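Local coordinates for protein HNH endonuclease (Geobacter metallireducens, PDB 4H9D) that probably acts as a manganese-dependent HNH nicking endonuclease that cuts one strand of DNA, and binds a zinc ion, at residues Glu43-Pro46 / Pro47-Thr51. Residues are numbered along the deposited sequence; the frame is centred on the assembly and turned at random.
Sequences EIFP and PEELT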
loop_
_atom_site.group_PDB
_atom_site.type_symbol
_atom_site.label_atom_id
_atom_site.label_comp_id
_atom_site.label_asym_id
_atom_site.label_seq_id
_atom_site.Cartn_x
_atom_site.Cartn_y
_atom_site.Cartn_z
ATOM N N GLU A 43 7.675 -12.376 -21.462
ATOM C CA GLU A 43 7.985 -11.349 -22.438
ATOM C C GLU A 43 9.496 -11.159 -22.433
ATOM O O GLU A 43 10.156 -11.561 -21.484
ATOM C CB GLU A 43 7.290 -10.049 -22.044
ATOM C CG GLU A 43 7.334 -8.985 -23.109
ATOM C CD GLU A 43 6.528 -7.762 -22.736
ATOM O OE1 GLU A 43 5.436 -7.929 -22.145
ATOM O OE2 GLU A 43 6.983 -6.638 -23.048
ATOM N N ILE A 44 10.051 -10.547 -23.473
ATOM C CA ILE A 44 11.496 -10.344 -23.523
ATOM C C ILE A 44 11.892 -8.910 -23.182
ATOM O O ILE A 44 11.259 -7.959 -23.638
ATOM C CB ILE A 44 12.059 -10.719 -24.899
ATOM C CG1 ILE A 44 11.710 -12.171 -25.207
ATOM C CG2 ILE A 44 13.557 -10.559 -24.904
ATOM C CD1 ILE A 44 12.367 -12.710 -26.431
ATOM N N PHE A 45 12.942 -8.773 -22.368
ATOM C CA PHE A 45 13.443 -7.472 -21.925
ATOM C C PHE A 45 14.954 -7.400 -21.922
ATOM O O PHE A 45 15.646 -8.419 -21.931
ATOM C CB PHE A 45 13.026 -7.158 -20.484
ATOM C CG PHE A 45 11.570 -7.237 -20.239
ATOM C CD1 PHE A 45 10.908 -8.459 -20.284
ATOM C CD2 PHE A 45 10.848 -6.088 -19.944
ATOM C CE1 PHE A 45 9.547 -8.535 -20.040
ATOM C CE2 PHE A 45 9.488 -6.156 -19.700
ATOM C CZ PHE A 45 8.833 -7.383 -19.746
ATOM N N PRO A 46 15.485 -6.173 -21.900
ATOM C CA PRO A 46 16.932 -5.991 -21.877
ATOM C C PRO A 46 17.349 -6.238 -20.428
ATOM O O PRO A 46 16.669 -5.798 -19.497
ATOM C CB PRO A 46 17.105 -4.527 -22.282
ATOM C CG PRO A 46 15.868 -4.235 -23.073
ATOM C CD PRO A 46 14.813 -4.914 -22.261
ATOM N N PRO A 47 18.466 -6.950 -20.223
ATOM C CA PRO A 47 19.034 -7.296 -18.915
ATOM C C PRO A 47 18.940 -6.211 -17.847
ATOM O O PRO A 47 18.800 -6.507 -16.664
ATOM C CB PRO A 47 20.467 -7.642 -19.267
ATOM C CG PRO A 47 20.298 -8.335 -20.590
ATOM C CD PRO A 47 19.333 -7.435 -21.313
ATOM N N GLU A 48 19.020 -4.952 -18.250
ATOM C CA GLU A 48 18.923 -3.873 -17.284
ATOM C C GLU A 48 17.524 -3.838 -16.690
ATOM O O GLU A 48 17.358 -3.577 -15.501
ATOM C CB GLU A 48 19.229 -2.530 -17.950
ATOM C CG GLU A 48 20.702 -2.303 -18.268
ATOM C CD GLU A 48 21.284 -3.354 -19.200
ATOM O OE1 GLU A 48 20.700 -3.582 -20.282
ATOM O OE2 GLU A 48 22.331 -3.947 -18.852
ATOM N N GLU A 49 16.524 -4.128 -17.520
ATOM C CA GLU A 49 15.125 -4.097 -17.092
ATOM C C GLU A 49 14.617 -5.264 -16.246
ATOM O O GLU A 49 13.439 -5.292 -15.876
ATOM C CB GLU A 49 14.208 -3.932 -18.304
ATOM C CG GLU A 49 14.374 -2.617 -19.038
ATOM C CD GLU A 49 13.229 -2.345 -20.001
ATOM O OE1 GLU A 49 12.074 -2.239 -19.520
ATOM O OE2 GLU A 49 13.480 -2.241 -21.229
ATOM N N LEU A 50 15.482 -6.227 -15.945
ATOM C CA LEU A 50 15.077 -7.360 -15.117
ATOM C C LEU A 50 15.629 -7.232 -13.702
ATOM O O LEU A 50 16.662 -6.598 -13.483
ATOM C CB LEU A 50 15.574 -8.674 -15.710
ATOM C CG LEU A 50 15.079 -9.039 -17.099
ATOM C CD1 LEU A 50 15.511 -10.465 -17.386
ATOM C CD2 LEU A 50 13.567 -8.899 -17.187
ATOM N N THR A 51 14.930 -7.835 -12.747
ATOM C CA THR A 51 15.348 -7.829 -11.350
ATOM C C THR A 51 15.248 -9.248 -10.835
ATOM O O THR A 51 14.635 -10.107 -11.465
ATOM C CB THR A 51 14.441 -6.954 -10.479
ATOM O OG1 THR A 51 14.183 -5.717 -11.154
ATOM C CG2 THR A 51 15.124 -6.657 -9.145
#
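Phe45 and Glu49 meet across a tight turn in the HNH (His-Me finger) domain, where the loop following helix 27-34 folds through a short 3-10 segment, 47-49, into strand 50-54. Pro46 O accepts the N-H of Glu49 at 2.6 Å, an i to i+3 bond that closes the turn; it is bent at the hydrogen (138°), and the donor stands 31° from the carbonyl plane.

The Glu49 side chain then runs back alongside the Pro46 ring, both pointing the same way. Glu49 CB lies 3.3 Å from Pro46 O and also approaches Phe45 CB. CG lies about equally far from Pro46 O and Pro46 CD, both on the same side of it, and the carboxylate divides its oxygens: Glu49 OE2 rests against Pro46 CD at 3.2 Å, whereas Glu49 OE1 reaches the edge of the Phe45 ring, 4.1 Å from Phe45 CD2. The Phe45 ring and the Glu49 carboxylate are at right angles. With CG beside its own backbone N (chi1 -64°) and the chain extended beyond, the carboxylate is carried along the proline instead of over the phenyl face.

Phe45 turns its ring to the zinc site, touching Cys38 and Cys73, two of the four cysteine ligands. Leu50, buried and also resting on Pro71 of the paired strand 69-73, meets the base of the aromatic side chain obliquely: Leu50 CD2 lies 3.8 Å from Phe45 CB and 4.0 Å from Phe45 CG.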